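Local coordinates for protein short-chain dehydrogenase/reductase SDR (Paraburkholderia phymatum, PDB 5VA8) that binds NADP and probably catalyses NADP(H)-dependent oxidation or reduction of a substrate not yet identified, as a short-chain dehydrogenase/reductase, at residues 29-40 / 55-65. Numbering follows the deposited sequence.
Sequences RGCAEALAAEGV and TAAAIRANAGV
Ile-59 is the apolar peg between the two helices, and its branches divide the work. CG2 presses on Ala-36 CB at 3.5 Å, tighter than usual van der Waals contact, while CD1 reaches Ala-32 CB at 3.9 Å. Because CG1 lies anti to the carbonyl carbon (chi1 -65°), that arm slants across the Glu-33 stem, its CG1 nearest Glu-33 CG. Toward the C-terminal ends alanines and Val-65 take over: Ala-36 CB touches Ala-63 CB at 3.6 Å and also CG2 of Val-65, whose two methyls lean on the Ala-36 and Val-40 carbonyl oxygens.

Such packing illustrates how a Rossmann fold layers its helices. Helices 26-37 and 49-63, joined through strand 41-46, lie side by side on one face of the parallel sheet; Ala-32 and Thr-55 both rest on Ile-44 of that strand. The short segments run nearly parallel, 25° apart with axes 9.7 Å from each other, and the backbones draw together toward Ala-37 and Ala-63.

No hydrogen bond crosses without a water. With CG anti to the backbone N (chi1 178°) and the chain extended to NE, Arg-29 passes Thr-55, whose OG1 sits over one guanidinium face but bonds to Ser-24 O instead. Within its own helix, Arg-29 NE makes a salt bridge with Glu-33 OE2 at 2.7 Å, a bent bond that probably limits the swing of the arginine, whose side chain lies about 6 Å from the bound NADP. At the other end, where Gly-39 closes a Schellman motif, one water donates to Ala-36 O (2.8 Å) and Ala-63 O (2.7 Å), bridging the helix termini.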
ATOM      1  N   ARG A  29     -17.552  -0.773  23.321  1.00 13.59           N
ATOM      2  CA  ARG A  29     -17.757  -0.042  24.568  1.00 13.08           C
ATOM      3  C   ARG A  29     -16.753   1.100  24.702  1.00 14.71           C
ATOM      4  O   ARG A  29     -17.116   2.219  25.090  1.00 15.96           O
ATOM      5  CB  ARG A  29     -17.656  -0.981  25.773  1.00 14.31           C
ATOM      6  CG  ARG A  29     -17.808  -0.226  27.092  1.00 16.12           C
ATOM      7  CD  ARG A  29     -17.813  -1.114  28.337  1.00 18.87           C
ATOM      8  NE  ARG A  29     -17.863  -0.272  29.536  1.00 25.29           N
ATOM      9  CZ  ARG A  29     -17.962  -0.725  30.786  1.00 30.94           C
ATOM     10  NH1 ARG A  29     -18.019  -2.028  31.029  1.00 32.12           N
ATOM     11  NH2 ARG A  29     -18.001   0.133  31.798  1.00 36.80           N
ATOM     12  N   GLY A  30     -15.490   0.840  24.372  1.00 14.82           N
ATOM     13  CA  GLY A  30     -14.489   1.892  24.455  1.00 14.76           C
ATOM     14  C   GLY A  30     -14.832   3.095  23.593  1.00 14.40           C
ATOM     15  O   GLY A  30     -14.607   4.238  23.998  1.00 16.46           O
ATOM     16  N   CYS A  31     -15.375   2.854  22.394  1.00 13.29           N
ATOM     17  CA  CYS A  31     -15.806   3.963  21.546  1.00 12.10           C
ATOM     18  C   CYS A  31     -16.989   4.700  22.160  1.00 14.20           C
ATOM     19  O   CYS A  31     -17.022   5.940  22.166  1.00 14.59           O
ATOM     20  CB  CYS A  31     -16.169   3.464  20.146  1.00 12.62           C
ATOM     21  SG  CYS A  31     -14.765   2.815  19.217  1.00 14.26           S
ATOM     22  N   ALA A  32     -17.973   3.957  22.673  1.00 13.78           N
ATOM     23  CA  ALA A  32     -19.133   4.597  23.282  1.00 14.36           C
ATOM     24  C   ALA A  32     -18.733   5.456  24.470  1.00 14.67           C
ATOM     25  O   ALA A  32     -19.223   6.580  24.621  1.00 16.79           O
ATOM     26  CB  ALA A  32     -20.153   3.540  23.712  1.00 15.26           C
ATOM     27  N   GLU A  33     -17.850   4.942  25.333  1.00 15.11           N
ATOM     28  CA  GLU A  33     -17.429   5.708  26.503  1.00 16.45           C
ATOM     29  C   GLU A  33     -16.681   6.970  26.093  1.00 16.44           C
ATOM     30  O   GLU A  33     -16.855   8.027  26.709  1.00 18.83           O
ATOM     31  CB  GLU A  33     -16.553   4.849  27.420  1.00 17.72           C
ATOM     32  CG  GLU A  33     -17.298   3.626  27.962  1.00 19.62           C
ATOM     33  CD  GLU A  33     -16.733   3.090  29.260  1.00 39.30           C
ATOM     34  OE1 GLU A  33     -16.756   3.835  30.264  1.00 48.25           O
ATOM     35  OE2 GLU A  33     -16.276   1.921  29.282  1.00 32.89           O
ATOM     36  N   ALA A  34     -15.832   6.873  25.068  1.00 15.72           N
ATOM     37  CA  ALA A  34     -15.043   8.035  24.666  1.00 15.90           C
ATOM     38  C   ALA A  34     -15.921   9.103  24.029  1.00 15.41           C
ATOM     39  O   ALA A  34     -15.731  10.298  24.287  1.00 17.63           O
ATOM     40  CB  ALA A  34     -13.929   7.610  23.710  1.00 18.57           C
ATOM     41  N   LEU A  35     -16.899   8.694  23.213  1.00 16.39           N
ATOM     42  CA  LEU A  35     -17.830   9.664  22.637  1.00 15.09           C
ATOM     43  C   LEU A  35     -18.687  10.307  23.722  1.00 17.32           C
ATOM     44  O   LEU A  35     -18.853  11.533  23.752  1.00 16.90           O
ATOM     45  CB  LEU A  35     -18.704   8.995  21.568  1.00 16.51           C
ATOM     46  CG  LEU A  35     -17.955   8.541  20.312  1.00 16.12           C
ATOM     47  CD1 LEU A  35     -18.830   7.625  19.452  1.00 14.98           C
ATOM     48  CD2 LEU A  35     -17.476   9.750  19.502  1.00 15.98           C
ATOM     49  N   ALA A  36     -19.222   9.498  24.642  1.00 15.30           N
ATOM     50  CA  ALA A  36     -20.015  10.055  25.737  1.00 16.38           C
ATOM     51  C   ALA A  36     -19.202  11.041  26.569  1.00 19.37           C
ATOM     52  O   ALA A  36     -19.735  12.061  27.030  1.00 18.94           O
ATOM     53  CB  ALA A  36     -20.555   8.927  26.619  1.00 16.36           C
ATOM     54  N   ALA A  37     -17.909  10.751  26.781  1.00 16.81           N
ATOM     55  CA  ALA A  37     -17.051  11.645  27.551  1.00 19.54           C
ATOM     56  C   ALA A  37     -16.912  13.011  26.898  1.00 21.62           C
ATOM     57  O   ALA A  37     -16.616  13.994  27.588  1.00 23.25           O
ATOM     58  CB  ALA A  37     -15.663  11.022  27.733  1.00 18.99           C
ATOM     59  N   GLU A  38     -17.107  13.093  25.587  1.00 19.77           N
ATOM     60  CA  GLU A  38     -17.090  14.365  24.882  1.00 19.17           C
ATOM     61  C   GLU A  38     -18.494  14.924  24.679  1.00 22.89           C
ATOM     62  O   GLU A  38     -18.684  15.838  23.869  1.00 19.78           O
ATOM     63  CB  GLU A  38     -16.363  14.212  23.545  1.00 23.20           C
ATOM     64  CG  GLU A  38     -14.965  13.581  23.653  1.00 24.28           C
ATOM     65  CD  GLU A  38     -14.039  14.287  24.643  1.00 30.26           C
ATOM     66  OE1 GLU A  38     -14.173  15.513  24.855  1.00 26.99           O
ATOM     67  OE2 GLU A  38     -13.171  13.601  25.227  1.00 30.40           O
ATOM     68  N   GLY A  39     -19.478  14.402  25.413  1.00 22.64           N
ATOM     69  CA  GLY A  39     -20.815  14.951  25.406  1.00 23.16           C
ATOM     70  C   GLY A  39     -21.739  14.417  24.340  1.00 20.04           C
ATOM     71  O   GLY A  39     -22.827  14.974  24.163  1.00 19.82           O
ATOM     72  N   VAL A  40     -21.350  13.361  23.636  1.00 17.24           N
ATOM     73  CA  VAL A  40     -22.189  12.772  22.594  1.00 15.26           C
ATOM     74  C   VAL A  40     -23.261  11.901  23.236  1.00 17.74           C
ATOM     75  O   VAL A  40     -22.967  11.088  24.120  1.00 17.20           O
ATOM     76  CB  VAL A  40     -21.338  11.945  21.615  1.00 15.51           C
ATOM     77  CG1 VAL A  40     -22.226  11.306  20.547  1.00 15.97           C
ATOM     78  CG2 VAL A  40     -20.252  12.817  20.980  1.00 17.35           C
ATOM     79  N   THR A  55     -23.688  -1.726  31.105  1.00 17.56           N
ATOM     80  CA  THR A  55     -22.826  -0.747  30.453  1.00 17.16           C
ATOM     81  C   THR A  55     -23.573   0.555  30.191  1.00 18.55           C
ATOM     82  O   THR A  55     -23.008   1.644  30.347  1.00 18.19           O
ATOM     83  CB  THR A  55     -22.266  -1.335  29.160  1.00 15.35           C
ATOM     84  OG1 THR A  55     -21.390  -2.420  29.495  1.00 17.54           O
ATOM     85  CG2 THR A  55     -21.490  -0.287  28.363  1.00 14.84           C
ATOM     86  N   ALA A  56     -24.849   0.469  29.797  1.00 16.08           N
ATOM     87  CA  ALA A  56     -25.616   1.695  29.595  1.00 17.48           C
ATOM     88  C   ALA A  56     -25.704   2.501  30.890  1.00 19.44           C
ATOM     89  O   ALA A  56     -25.496   3.721  30.883  1.00 18.74           O
ATOM     90  CB  ALA A  56     -27.011   1.371  29.058  1.00 18.59           C
ATOM     91  N   ALA A  57     -25.971   1.829  32.014  1.00 17.80           N
ATOM     92  CA  ALA A  57     -26.041   2.529  33.293  1.00 17.85           C
ATOM     93  C   ALA A  57     -24.699   3.151  33.655  1.00 20.00           C
ATOM     94  O   ALA A  57     -24.648   4.271  34.175  1.00 20.96           O
ATOM     95  CB  ALA A  57     -26.500   1.577  34.396  1.00 19.12           C
ATOM     96  N   ALA A  58     -23.604   2.440  33.384  1.00 17.29           N
ATOM     97  CA  ALA A  58     -22.282   2.980  33.689  1.00 20.12           C
ATOM     98  C   ALA A  58     -22.003   4.251  32.895  1.00 22.19           C
ATOM     99  O   ALA A  58     -21.495   5.231  33.446  1.00 19.79           O
ATOM    100  CB  ALA A  58     -21.209   1.928  33.410  1.00 20.20           C
ATOM    101  N   ILE A  59     -22.319   4.252  31.597  1.00 18.99           N
ATOM    102  CA  ILE A  59     -22.028   5.427  30.776  1.00 16.31           C
ATOM    103  C   ILE A  59     -22.894   6.608  31.206  1.00 19.32           C
ATOM    104  O   ILE A  59     -22.422   7.752  31.263  1.00 20.22           O
ATOM    105  CB  ILE A  59     -22.211   5.085  29.285  1.00 16.33           C
ATOM    106  CG1 ILE A  59     -21.181   4.039  28.861  1.00 19.48           C
ATOM    107  CG2 ILE A  59     -22.073   6.337  28.414  1.00 17.56           C
ATOM    108  CD1 ILE A  59     -21.379   3.524  27.425  1.00 21.29           C
ATOM    109  N   ARG A  60     -24.170   6.353  31.520  1.00 19.62           N
ATOM    110  CA  ARG A  60     -25.031   7.396  32.078  1.00 24.86           C
ATOM    111  C   ARG A  60     -24.408   8.027  33.308  1.00 25.49           C
ATOM    112  O   ARG A  60     -24.351   9.256  33.436  1.00 27.14           O
ATOM    113  CB  ARG A  60     -26.398   6.818  32.449  1.00 25.83           C
ATOM    114  CG  ARG A  60     -27.416   6.925  31.365  1.00 25.16           C
ATOM    115  CD  ARG A  60     -28.757   6.333  31.792  1.00 19.91           C
ATOM    116  NE  ARG A  60     -29.336   5.691  30.630  1.00 20.47           N
ATOM    117  CZ  ARG A  60     -29.530   4.384  30.495  1.00 22.58           C
ATOM    118  NH1 ARG A  60     -29.254   3.549  31.493  1.00 24.58           N
ATOM    119  NH2 ARG A  60     -30.038   3.922  29.361  1.00 22.19           N
ATOM    120  N   ALA A  61     -23.948   7.190  34.239  1.00 23.32           N
ATOM    121  CA  ALA A  61     -23.381   7.702  35.480  1.00 25.20           C
ATOM    122  C   ALA A  61     -22.066   8.429  35.226  1.00 24.76           C
ATOM    123  O   ALA A  61     -21.788   9.453  35.858  1.00 31.63           O
ATOM    124  CB  ALA A  61     -23.186   6.558  36.476  1.00 23.28           C
ATOM    125  N   ASN A  62     -21.254   7.924  34.294  1.00 22.98           N
ATOM    126  CA  ASN A  62     -19.941   8.511  34.046  1.00 20.22           C
ATOM    127  C   ASN A  62     -20.039   9.826  33.287  1.00 23.79           C
ATOM    128  O   ASN A  62     -19.305  10.780  33.585  1.00 27.73           O
ATOM    129  CB  ASN A  62     -19.068   7.538  33.254  1.00 22.15           C
ATOM    130  CG  ASN A  62     -18.598   6.359  34.079  1.00 26.64           C
ATOM    131  OD1 ASN A  62     -18.671   6.372  35.304  1.00 28.86           O
ATOM    132  ND2 ASN A  62     -18.107   5.326  33.399  1.00 26.97           N
ATOM    133  N   ALA A  63     -20.917   9.895  32.290  1.00 21.65           N
ATOM    134  CA  ALA A  63     -20.848  10.959  31.302  1.00 20.83           C
ATOM    135  C   ALA A  63     -21.999  11.951  31.357  1.00 22.24           C
ATOM    136  O   ALA A  63     -21.852  13.066  30.841  1.00 24.49           O
ATOM    137  CB  ALA A  63     -20.778  10.361  29.889  1.00 18.84           C
ATOM    138  N   GLY A  64     -23.131  11.585  31.954  1.00 23.10           N
ATOM    139  CA  GLY A  64     -24.235  12.519  32.042  1.00 28.29           C
ATOM    140  C   GLY A  64     -24.887  12.857  30.722  1.00 33.97           C
ATOM    141  O   GLY A  64     -25.535  13.899  30.613  1.00 41.01           O
ATOM    142  N   VAL A  65     -24.717  12.016  29.710  1.00 20.20           N
ATOM    143  CA  VAL A  65     -25.358  12.204  28.427  1.00 20.56           C
ATOM    144  C   VAL A  65     -26.565  11.277  28.355  1.00 20.12           C
ATOM    145  O   VAL A  65     -26.776  10.427  29.219  1.00 22.66           O
ATOM    146  CB  VAL A  65     -24.388  11.927  27.248  1.00 19.99           C
ATOM    147  CG1 VAL A  65     -23.131  12.783  27.370  1.00 20.71           C
ATOM    148  CG2 VAL A  65     -24.022  10.455  27.214  1.00 18.50           C
TER
HETATM  149  O   HOH W   1     -19.748  13.839  29.254  1.00 29.43           O